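Long-range contacts in quinoline 2-oxidoreductase large subunit (Pseudomonas putida, PDB 1T3Q), which is the molybdenum-bearing subunit of a hydroxylase of the xanthine dehydrogenase family, which oxidises quinoline at carbon 2 with a molybdopterin cytosine dinucleotide cofactor: residues M91-F96 against T332-S337; S337-A342 against L477-T482. All coordinates share one frame; numbering follows the deposited sequence.

Contact 1. Residues M91-F96 against T332-S337; sequences MQVEGF and TQLVES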
loop_
_atom_site.group_PDB
_atom_site.type_symbol
_atom_site.label_atom_id
_atom_site.label_comp_id
_atom_site.label_asym_id
_atom_site.label_seq_id
_atom_site.Cartn_x
_atom_site.Cartn_y
_atom_site.Cartn_z
ATOM N N MET B 91 -26.449 -20.221 -16.325
ATOM C CA MET B 91 -25.714 -21.444 -16.613
ATOM C C MET B 91 -26.105 -21.960 -17.991
ATOM O O MET B 91 -27.249 -21.794 -18.417
ATOM C CB MET B 91 -26.046 -22.521 -15.572
ATOM C CG MET B 91 -25.305 -22.404 -14.251
ATOM S SD MET B 91 -23.608 -23.013 -14.348
ATOM C CE MET B 91 -22.819 -21.969 -13.128
ATOM N N GLN B 92 -25.154 -22.594 -18.670
ATOM C CA GLN B 92 -25.385 -23.161 -19.993
ATOM C C GLN B 92 -26.048 -24.520 -19.780
ATOM O O GLN B 92 -25.489 -25.563 -20.121
ATOM C CB GLN B 92 -24.051 -23.335 -20.729
ATOM N N VAL B 93 -27.242 -24.492 -19.200
ATOM C CA VAL B 93 -28.001 -25.698 -18.907
ATOM C C VAL B 93 -29.423 -25.532 -19.426
ATOM O O VAL B 93 -30.075 -24.534 -19.141
ATOM C CB VAL B 93 -28.037 -25.959 -17.382
ATOM C CG1 VAL B 93 -28.979 -27.104 -17.063
ATOM C CG2 VAL B 93 -26.624 -26.269 -16.874
ATOM N N GLU B 94 -29.898 -26.513 -20.185
ATOM C CA GLU B 94 -31.242 -26.451 -20.751
ATOM C C GLU B 94 -32.331 -26.237 -19.700
ATOM O O GLU B 94 -32.448 -27.002 -18.742
ATOM C CB GLU B 94 -31.544 -27.728 -21.541
ATOM C CG GLU B 94 -32.884 -27.690 -22.266
ATOM C CD GLU B 94 -33.255 -29.019 -22.898
ATOM O OE1 GLU B 94 -34.305 -29.082 -23.576
ATOM O OE2 GLU B 94 -32.505 -30.003 -22.715
ATOM N N GLY B 95 -33.130 -25.190 -19.893
ATOM C CA GLY B 95 -34.213 -24.901 -18.969
ATOM C C GLY B 95 -33.823 -24.094 -17.741
ATOM O O GLY B 95 -34.676 -23.755 -16.923
ATOM N N PHE B 96 -32.543 -23.774 -17.607
ATOM C CA PHE B 96 -32.083 -23.010 -16.449
ATOM C C PHE B 96 -32.643 -21.595 -16.480
ATOM O O PHE B 96 -32.606 -20.933 -17.514
ATOM C CB PHE B 96 -30.553 -22.930 -16.427
ATOM C CG PHE B 96 -30.004 -22.265 -15.194
ATOM C CD1 PHE B 96 -29.857 -22.984 -14.009
ATOM C CD2 PHE B 96 -29.663 -20.917 -15.208
ATOM C CE1 PHE B 96 -29.378 -22.362 -12.848
ATOM C CE2 PHE B 96 -29.183 -20.286 -14.054
ATOM C CZ PHE B 96 -29.041 -21.015 -12.874
ATOM N N THR B 332 -24.459 -20.676 -8.732
ATOM C CA THR B 332 -25.913 -20.748 -8.900
ATOM C C THR B 332 -26.510 -21.842 -8.028
ATOM O O THR B 332 -25.804 -22.491 -7.252
ATOM C CB THR B 332 -26.338 -20.989 -10.387
ATOM O OG1 THR B 332 -26.144 -22.365 -10.745
ATOM C CG2 THR B 332 -25.511 -20.111 -11.320
ATOM N N GLN B 333 -27.816 -22.043 -8.148
ATOM C CA GLN B 333 -28.490 -23.057 -7.360
ATOM C C GLN B 333 -28.091 -24.475 -7.772
ATOM O O GLN B 333 -28.443 -25.442 -7.099
ATOM C CB GLN B 333 -30.009 -22.863 -7.458
ATOM C CG GLN B 333 -30.449 -21.517 -6.881
ATOM C CD GLN B 333 -31.952 -21.331 -6.831
ATOM O OE1 GLN B 333 -32.440 -20.284 -6.396
ATOM N NE2 GLN B 333 -32.693 -22.334 -7.272
ATOM N N LEU B 334 -27.338 -24.592 -8.862
ATOM C CA LEU B 334 -26.899 -25.906 -9.332
ATOM C C LEU B 334 -25.774 -26.432 -8.442
ATOM O O LEU B 334 -25.362 -27.587 -8.566
ATOM C CB LEU B 334 -26.406 -25.826 -10.779
ATOM C CG LEU B 334 -27.394 -25.317 -11.834
ATOM C CD1 LEU B 334 -26.812 -25.564 -13.225
ATOM C CD2 LEU B 334 -28.730 -26.037 -11.683
ATOM N N VAL B 335 -25.304 -25.582 -7.533
ATOM C CA VAL B 335 -24.210 -25.937 -6.634
ATOM C C VAL B 335 -24.541 -27.111 -5.704
ATOM O O VAL B 335 -23.642 -27.793 -5.209
ATOM C CB VAL B 335 -23.768 -24.695 -5.802
ATOM C CG1 VAL B 335 -24.794 -24.376 -4.739
ATOM C CG2 VAL B 335 -22.391 -24.928 -5.197
ATOM N N GLU B 336 -25.825 -27.359 -5.472
ATOM C CA GLU B 336 -26.221 -28.468 -4.610
ATOM C C GLU B 336 -26.661 -29.726 -5.372
ATOM O O GLU B 336 -25.821 -30.515 -5.797
ATOM C CB GLU B 336 -27.314 -28.019 -3.636
ATOM C CG GLU B 336 -26.776 -27.158 -2.482
ATOM C CD GLU B 336 -25.986 -27.976 -1.461
ATOM O OE1 GLU B 336 -25.146 -27.392 -0.739
ATOM O OE2 GLU B 336 -26.216 -29.199 -1.367
ATOM N N SER B 337 -27.968 -29.910 -5.545
ATOM C CA SER B 337 -28.501 -31.092 -6.229
ATOM C C SER B 337 -27.929 -31.419 -7.609
ATOM O O SER B 337 -27.605 -32.574 -7.894
ATOM C CB SER B 337 -30.027 -30.988 -6.345
ATOM O OG SER B 337 -30.645 -31.143 -5.080
#
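Leu334 pushes its forked end into a hollow formed by Met91, Val93 and Phe96. Its CD1 meets two of the walls, 3.6 Å from Met91 CG and, tip to tip with Val93, 3.7 Å from Val93 CG2. The branch point lies against the Phe96 ring instead, with Leu334 CG 3.7 Å from Phe96 CE1. A type II turn from Val93 to Phe96 reverses the loop, and Met91 CB lies over the centre of the Phe96 ring, 3.9 Å above its plane. Thr332 fills the neighbouring gap: its CB meets Phe96 CZ at 3.7 Å, while its CG2 touches Met91 CE, also at 3.7 Å. The Thr332 hydroxyl faces Met91 CG and the ring, yet it is used within its own loop, where OG1 accepts the N-H of Leu334 in an ST turn (3.2 Å, 165°). Strand 165-170 adds Ser167 beside Phe96 and Leu334. The contact thus joins a loop of the hammerhead region to the approach to helix 337-342. No hydrogen bond crosses it, so the segments are held together by apolar fit, while the ST turn ties the Thr332 hydroxyl to the backbone of Leu334.

Contact 2. Residues S337-A342 against L477-T482; sequences SHVGNA and LGTPTT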
loop_
_atom_site.group_PDB
_atom_site.type_symbol
_atom_site.label_atom_id
_atom_site.label_comp_id
_atom_site.label_asym_id
_atom_site.label_seq_id
_atom_site.Cartn_x
_atom_site.Cartn_y
_atom_site.Cartn_z
ATOM N N SER B 337 -27.968 -29.910 -5.545
ATOM C CA SER B 337 -28.501 -31.092 -6.229
ATOM C C SER B 337 -27.929 -31.419 -7.609
ATOM O O SER B 337 -27.605 -32.574 -7.894
ATOM C CB SER B 337 -30.027 -30.988 -6.345
ATOM O OG SER B 337 -30.645 -31.143 -5.080
ATOM N N HIS B 338 -27.813 -30.411 -8.464
ATOM C CA HIS B 338 -27.318 -30.625 -9.816
ATOM C C HIS B 338 -25.944 -31.291 -9.860
ATOM O O HIS B 338 -25.798 -32.376 -10.422
ATOM C CB HIS B 338 -27.299 -29.297 -10.575
ATOM C CG HIS B 338 -27.111 -29.446 -12.053
ATOM N ND1 HIS B 338 -25.868 -29.531 -12.642
ATOM C CD2 HIS B 338 -28.012 -29.530 -13.061
ATOM C CE1 HIS B 338 -26.011 -29.659 -13.950
ATOM N NE2 HIS B 338 -27.303 -29.661 -14.229
ATOM N N VAL B 339 -24.933 -30.659 -9.273
ATOM C CA VAL B 339 -23.603 -31.259 -9.289
ATOM C C VAL B 339 -23.551 -32.507 -8.415
ATOM O O VAL B 339 -22.750 -33.412 -8.664
ATOM C CB VAL B 339 -22.518 -30.265 -8.827
ATOM C CG1 VAL B 339 -22.461 -29.093 -9.791
ATOM C CG2 VAL B 339 -22.798 -29.791 -7.407
ATOM N N GLY B 340 -24.415 -32.557 -7.403
ATOM C CA GLY B 340 -24.461 -33.709 -6.517
ATOM C C GLY B 340 -24.890 -34.983 -7.229
ATOM O O GLY B 340 -24.265 -36.036 -7.072
ATOM N N ASN B 341 -25.960 -34.899 -8.016
ATOM C CA ASN B 341 -26.448 -36.068 -8.737
ATOM C C ASN B 341 -25.461 -36.571 -9.780
ATOM O O ASN B 341 -25.474 -37.751 -10.132
ATOM C CB ASN B 341 -27.795 -35.773 -9.408
ATOM C CG ASN B 341 -28.966 -35.923 -8.456
ATOM O OD1 ASN B 341 -30.115 -36.037 -8.882
ATOM N ND2 ASN B 341 -28.684 -35.916 -7.158
ATOM N N ALA B 342 -24.602 -35.686 -10.276
ATOM C CA ALA B 342 -23.623 -36.096 -11.273
ATOM C C ALA B 342 -22.668 -37.150 -10.712
ATOM O O ALA B 342 -22.192 -38.015 -11.446
ATOM C CB ALA B 342 -22.833 -34.890 -11.769
ATOM N N LEU B 477 -19.684 -32.293 -14.727
ATOM C CA LEU B 477 -20.692 -31.943 -13.732
ATOM C C LEU B 477 -21.959 -31.331 -14.324
ATOM O O LEU B 477 -22.916 -31.062 -13.602
ATOM C CB LEU B 477 -20.101 -30.980 -12.693
ATOM C CG LEU B 477 -19.011 -31.535 -11.770
ATOM C CD1 LEU B 477 -18.541 -30.436 -10.826
ATOM C CD2 LEU B 477 -19.557 -32.717 -10.984
ATOM N N GLY B 478 -21.961 -31.095 -15.630
ATOM C CA GLY B 478 -23.139 -30.521 -16.259
ATOM C C GLY B 478 -23.266 -29.015 -16.113
ATOM O O GLY B 478 -24.343 -28.454 -16.310
ATOM N N THR B 479 -22.165 -28.356 -15.766
ATOM C CA THR B 479 -22.149 -26.909 -15.617
ATOM C C THR B 479 -21.006 -26.406 -16.491
ATOM O O THR B 479 -20.005 -25.886 -15.996
ATOM C CB THR B 479 -21.903 -26.494 -14.149
ATOM O OG1 THR B 479 -20.650 -27.027 -13.700
ATOM C CG2 THR B 479 -23.020 -27.017 -13.252
ATOM N N PRO B 480 -21.147 -26.561 -17.818
ATOM C CA PRO B 480 -20.126 -26.133 -18.778
ATOM C C PRO B 480 -19.543 -24.755 -18.510
ATOM O O PRO B 480 -20.258 -23.753 -18.436
ATOM C CB PRO B 480 -20.842 -26.243 -20.129
ATOM C CG PRO B 480 -22.299 -26.187 -19.775
ATOM C CD PRO B 480 -22.370 -26.991 -18.516
ATOM N N THR B 481 -18.223 -24.728 -18.362
ATOM C CA THR B 481 -17.492 -23.502 -18.090
ATOM C C THR B 481 -16.024 -23.733 -18.428
ATOM O O THR B 481 -15.447 -24.736 -18.020
ATOM C CB THR B 481 -17.560 -23.130 -16.590
ATOM O OG1 THR B 481 -18.921 -23.142 -16.145
ATOM C CG2 THR B 481 -16.959 -21.754 -16.355
ATOM N N THR B 482 -15.428 -22.818 -19.182
ATOM C CA THR B 482 -14.014 -22.913 -19.518
ATOM C C THR B 482 -13.260 -22.150 -18.431
ATOM O O THR B 482 -13.610 -21.019 -18.106
ATOM C CB THR B 482 -13.702 -22.262 -20.882
ATOM O OG1 THR B 482 -14.189 -23.101 -21.935
ATOM C CG2 THR B 482 -12.200 -22.065 -21.056
HETATM O O HOH W 1 -26.507 -30.119 -17.427
#
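His338 and Val339, in the first turn of helix 337-342, meet the Schellman motif that ends helix 471-476, where Gly478 leaves helical geometry with positive phi (81°). His338 CG is anti to the backbone N (chi1 -167°), and the imidazole reaches the turn with CE1 leading. That carbon lies 3.1 Å from Gly478 O and near Leu477 O, the latter at the ring edge close to its plane. Gly478 CA is in the ring plane too, at the edge; a CB here would clash with His338 CE1, and at these backbone angles it would also press on the carbonyl O of Leu477. Beyond the turn, Thr479 CG2, anti to its carbonyl carbon, slides past the imidazole in the opposite direction, 3.8 Å from His338 ND1. The Thr479 hydroxyl instead makes a weak hydrogen bond back to Leu474 O, in the helix just ended.

Val339 uses one branch: CG1, anti to the carbonyl carbon (chi1 -63°), lies 4.1 Å from Thr479 CG2, the two side chains crossing at about a right angle, and also packs on Leu477 CB. Leu477 crosses Val339 obliquely, and its CD2 rests against the helix, touching Val339 O and, at 4.0 Å, Ala342 CB. The contact is buried and joins the two cofactor-binding regions of the chain. Farther along the loop, Thr482 OG1 bonds to Asp613 N of the second subunit. At the rim of the imidazole a water donates to Gly478 O at 3.0 Å and is linked weakly to His338 NE2.

Overall arrangement
Contacts 1 and 2 follow each other along the chain, share Ser337 and have centres 7 Å apart. The loop 332-337 runs straight into helix 337-342, and Leu334 O to Val339 N, at 3.2 Å, is a probable hydrogen bond tying them together. The partner loops also touch: Val93 CG2 is 3.2 Å from Gly478 O, and Met91 SD packs on Thr479 CB. Loops 91-96 and 477-482 thereby meet around the start of one helix, bringing together the hammerhead region and both cofactor-binding regions. The molybdenum centre lies nearby but beyond direct contact, about 13 Å from the side chain of Met91. The side chain of Val339 is closer, about 10 Å from the bound dioxosulfidomolybdenum ion.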